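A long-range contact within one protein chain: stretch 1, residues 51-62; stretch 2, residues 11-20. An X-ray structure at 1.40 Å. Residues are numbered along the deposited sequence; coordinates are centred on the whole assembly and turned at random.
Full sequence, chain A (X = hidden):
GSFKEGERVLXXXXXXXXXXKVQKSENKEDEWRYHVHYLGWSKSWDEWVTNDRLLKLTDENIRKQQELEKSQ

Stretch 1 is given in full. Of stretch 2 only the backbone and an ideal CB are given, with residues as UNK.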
# COMPACT_ATOMS: atom_id res chain seq x y z
N ASN A 51 2.00 6.33 10.01
CA ASN A 51 0.96 7.31 9.78
C ASN A 51 0.68 8.23 10.96
O ASN A 51 0.35 9.41 10.80
CB ASN A 51 -0.32 6.58 9.36
CG ASN A 51 -1.45 7.51 9.06
OD1 ASN A 51 -1.41 8.22 8.06
ND2 ASN A 51 -2.47 7.52 9.91
N ASP A 52 0.81 7.68 12.16
CA ASP A 52 0.56 8.43 13.38
C ASP A 52 1.48 9.63 13.57
O ASP A 52 1.17 10.53 14.35
CB ASP A 52 0.70 7.49 14.57
CG ASP A 52 2.00 6.76 14.53
OD1 ASP A 52 2.20 5.91 13.62
OD2 ASP A 52 2.86 7.04 15.38
N ARG A 53 2.62 9.65 12.87
CA ARG A 53 3.56 10.76 12.96
C ARG A 53 3.28 11.90 11.98
O ARG A 53 3.92 12.95 12.07
CB ARG A 53 4.99 10.25 12.74
CG ARG A 53 5.53 9.40 13.89
CD ARG A 53 6.09 10.29 15.05
NE ARG A 53 7.22 11.13 14.64
CZ ARG A 53 8.48 10.70 14.53
NH1 ARG A 53 8.80 9.45 14.79
NH2 ARG A 53 9.44 11.54 14.16
N LEU A 54 2.36 11.68 11.05
CA LEU A 54 2.15 12.57 9.91
C LEU A 54 0.74 13.13 9.84
O LEU A 54 -0.24 12.50 10.30
CB LEU A 54 2.46 11.84 8.60
CG LEU A 54 3.86 11.25 8.45
CD1 LEU A 54 4.00 10.59 7.08
CD2 LEU A 54 4.93 12.31 8.67
N LEU A 55 0.62 14.28 9.20
CA LEU A 55 -0.65 14.90 8.88
C LEU A 55 -0.60 15.42 7.45
O LEU A 55 0.41 15.99 7.03
CB LEU A 55 -0.98 16.04 9.85
CG LEU A 55 -1.33 15.65 11.30
CD1 LEU A 55 -1.39 16.90 12.15
CD2 LEU A 55 -2.67 14.92 11.33
N LYS A 56 -1.69 15.26 6.71
CA LYS A 56 -1.80 15.84 5.37
C LYS A 56 -1.62 17.35 5.45
O LYS A 56 -2.03 17.97 6.42
CB LYS A 56 -3.15 15.49 4.76
CG LYS A 56 -3.25 15.79 3.28
CD LYS A 56 -4.51 15.23 2.67
CE LYS A 56 -4.59 15.58 1.19
NZ LYS A 56 -5.75 14.90 0.55
N LEU A 57 -0.98 17.94 4.44
CA LEU A 57 -0.79 19.38 4.40
C LEU A 57 -2.09 20.06 3.97
O LEU A 57 -2.22 20.51 2.83
CB LEU A 57 0.35 19.76 3.45
CG LEU A 57 0.89 21.19 3.53
CD1 LEU A 57 1.56 21.46 4.87
CD2 LEU A 57 1.88 21.42 2.40
N THR A 58 -3.03 20.11 4.89
CA THR A 58 -4.31 20.78 4.66
C THR A 58 -4.38 22.03 5.51
O THR A 58 -3.63 22.16 6.48
CB THR A 58 -5.49 19.88 5.03
OG1 THR A 58 -5.40 19.60 6.43
CG2 THR A 58 -5.45 18.57 4.25
N ASP A 59 -5.31 22.92 5.20
CA ASP A 59 -5.43 24.12 6.01
C ASP A 59 -5.75 23.78 7.47
O ASP A 59 -5.20 24.40 8.38
CB ASP A 59 -6.48 25.08 5.45
CG ASP A 59 -6.05 25.71 4.13
OD1 ASP A 59 -4.84 25.74 3.84
OD2 ASP A 59 -6.93 26.19 3.39
N GLU A 60 -6.60 22.78 7.70
CA GLU A 60 -6.94 22.45 9.08
C GLU A 60 -5.71 21.96 9.86
O GLU A 60 -5.52 22.34 11.01
CB GLU A 60 -8.03 21.39 9.14
CG GLU A 60 -8.51 21.08 10.55
CD GLU A 60 -10.01 20.84 10.62
OE1 GLU A 60 -10.70 21.22 9.65
OE2 GLU A 60 -10.49 20.33 11.63
N ASN A 61 -4.87 21.15 9.22
CA ASN A 61 -3.70 20.63 9.92
C ASN A 61 -2.63 21.70 10.06
O ASN A 61 -1.88 21.70 11.03
CB ASN A 61 -3.16 19.40 9.20
CG ASN A 61 -4.08 18.21 9.33
OD1 ASN A 61 -4.82 18.09 10.32
ND2 ASN A 61 -4.05 17.33 8.34
N ILE A 62 -2.56 22.63 9.11
CA ILE A 62 -1.65 23.75 9.24
C ILE A 62 -2.10 24.63 10.40
O ILE A 62 -1.28 25.16 11.15
CB ILE A 62 -1.55 24.55 7.92
CG1 ILE A 62 -0.87 23.69 6.85
CG2 ILE A 62 -0.80 25.83 8.15
CD1 ILE A 62 -0.91 24.27 5.46
N UNK A 11 4.86 16.75 9.92
CA UNK A 11 5.38 15.64 10.72
C UNK A 11 5.71 16.11 12.13
O UNK A 11 6.35 17.15 12.33
CB UNK A 11 6.62 15.03 10.06
N UNK A 12 5.27 15.34 13.12
CA UNK A 12 5.71 15.56 14.48
C UNK A 12 7.18 15.22 14.63
O UNK A 12 7.66 14.21 14.11
CB UNK A 12 4.87 14.73 15.46
N UNK A 13 7.90 16.06 15.35
CA UNK A 13 9.23 15.70 15.81
C UNK A 13 9.29 16.29 17.20
O UNK A 13 9.52 17.48 17.36
CB UNK A 13 10.35 16.21 14.90
N UNK A 14 9.00 15.48 18.21
CA UNK A 14 8.59 16.07 19.46
C UNK A 14 7.21 16.67 19.25
O UNK A 14 6.53 16.35 18.28
CB UNK A 14 9.59 17.12 19.94
N UNK A 15 6.78 17.54 20.17
CA UNK A 15 5.38 17.97 20.20
C UNK A 15 4.98 18.99 19.14
O UNK A 15 3.79 19.29 19.05
CB UNK A 15 5.07 18.56 21.58
N UNK A 16 5.91 19.49 18.35
CA UNK A 16 5.55 20.47 17.32
C UNK A 16 5.50 19.79 15.96
O UNK A 16 6.12 18.75 15.74
CB UNK A 16 6.54 21.63 17.30
N UNK A 17 4.79 20.43 15.03
CA UNK A 17 4.69 19.95 13.66
C UNK A 17 5.65 20.68 12.73
O UNK A 17 5.70 21.91 12.73
CB UNK A 17 3.25 20.11 13.15
N UNK A 18 6.35 19.91 11.89
CA UNK A 18 7.33 20.47 10.95
C UNK A 18 6.98 20.04 9.52
O UNK A 18 6.51 18.91 9.30
CB UNK A 18 8.75 20.02 11.31
N UNK A 19 7.18 20.92 8.56
CA UNK A 19 7.00 20.49 7.19
C UNK A 19 8.07 19.48 6.81
O UNK A 19 9.25 19.63 7.17
CB UNK A 19 7.03 21.69 6.24
N UNK A 20 7.66 18.44 6.09
CA UNK A 20 8.55 17.38 5.67
C UNK A 20 8.15 16.95 4.28
O UNK A 20 7.05 17.27 3.82
CB UNK A 20 8.52 16.20 6.65

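Position 11 pairs with Leu-54 in an antiparallel, non-hydrogen-bonded bridge, the CA of position 11 lying 4.5 Å from Leu-54 CA. Its CB leaves the sheet on the same face as the Leu-54 side chain, and the ideal CB is already 3.5 Å from Leu-54 CD2. So tight an approach suits a small apolar residue, although a longer chain that turned aside cannot be excluded from these atoms alone. The residue is Ala-11; its CB packs on that methyl, and its CA makes a CA-H...O contact of 3.3 Å with Arg-53 O.

At position 12 the backbone does most of the work, and any residue but proline could supply the N-H it needs. Its N donates to Arg-53 O (2.9 Å, 159° at the hydrogen), and its O accepts from both Arg-53 NE and Arg-53 NH2, each at 3.2 Å, so the guanidinium meets this carbonyl with its edge. CB points sideways, 3.9 Å from Arg-53 O, leaving room for an aromatic or a long aliphatic chain to lie along stretch 1. The residue is Tyr-12, chi1 m, whose ring brings its edge to Asp-52 O, with CD2 4.4 Å from that oxygen.

Position 13 turns CB away, and the ideal CB is 4.8 Å from Arg-53 NH2; polar or aromatic residues would be reasonable, an added positive charge less so. It is His-13, with CD2 3.9 Å from Arg-53 NH2, a contact without a hydrogen bond.

At position 14, phi of 70° with psi of -164° favours glycine, and Gly-14 is found. Positions 15 and 16 have nothing of stretch 1 within 5.5 Å of their ideal CB atoms. The phi of -77° at 15 permits the deposited Pro-15; 16, with extended angles, is Leu-16.

Position 17 points toward stretch 1, yet its ideal CB has no neighbour there within 5.5 Å. The gap calls for a side chain with reach, and the methyls of Leu-55 favour leucine, isoleucine, methionine or phenylalanine. Leu-17 (chi1 m, chi2 t) fills it: its CD1 lies 3.8 Å from Leu-55 CD1 and 4.2 Å from Asn-61 O.

Position 18 is out of reach, so stretch 1 selects nothing; Tyr-18 is there, its backbone N and O paired with Ala-11.

At position 19 CB points sideways, and only a long chain could approach Leu-57; several would do. Glu-19 extends (chi1 t, chi2 t) until OE2 is 3.6 Å from Leu-57 CD2, a contact with a methyl that leaves the charge unpaired by stretch 1.

Position 20, sideways and without contact, is Ala-20.

Stretch 2, residues 11-20: AYHGPLLYEA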
# COMPACT_ATOMS: atom_id res chain seq x y z
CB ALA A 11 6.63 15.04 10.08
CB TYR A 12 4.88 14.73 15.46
CG TYR A 12 3.51 15.28 15.74
CD1 TYR A 12 3.37 16.47 16.43
CD2 TYR A 12 2.36 14.62 15.31
CE1 TYR A 12 2.12 16.99 16.70
CE2 TYR A 12 1.11 15.14 15.59
CZ TYR A 12 1.00 16.31 16.30
OH TYR A 12 -0.25 16.86 16.58
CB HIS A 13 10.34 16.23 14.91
CG HIS A 13 11.60 15.45 14.99
ND1 HIS A 13 12.57 15.71 15.93
CD2 HIS A 13 12.05 14.40 14.26
CE1 HIS A 13 13.58 14.87 15.76
NE2 HIS A 13 13.29 14.06 14.76
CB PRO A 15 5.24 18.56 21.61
CG PRO A 15 6.62 18.99 21.95
CD PRO A 15 7.54 17.99 21.35
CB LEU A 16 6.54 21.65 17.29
CG LEU A 16 6.68 22.43 18.59
CD1 LEU A 16 7.74 23.51 18.44
CD2 LEU A 16 5.34 23.06 18.96
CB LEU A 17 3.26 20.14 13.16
CG LEU A 17 2.24 19.15 13.75
CD1 LEU A 17 0.83 19.62 13.48
CD2 LEU A 17 2.48 17.75 13.18
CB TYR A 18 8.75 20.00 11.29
CG TYR A 18 9.17 20.38 12.68
CD1 TYR A 18 9.85 21.56 12.92
CD2 TYR A 18 8.84 19.58 13.77
CE1 TYR A 18 10.21 21.93 14.21
CE2 TYR A 18 9.19 19.95 15.06
CZ TYR A 18 9.87 21.11 15.26
OH TYR A 18 10.22 21.45 16.54
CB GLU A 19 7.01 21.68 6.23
CG GLU A 19 6.38 21.29 4.89
CD GLU A 19 6.19 22.46 3.93
OE1 GLU A 19 6.87 23.50 4.08
OE2 GLU A 19 5.33 22.32 3.03
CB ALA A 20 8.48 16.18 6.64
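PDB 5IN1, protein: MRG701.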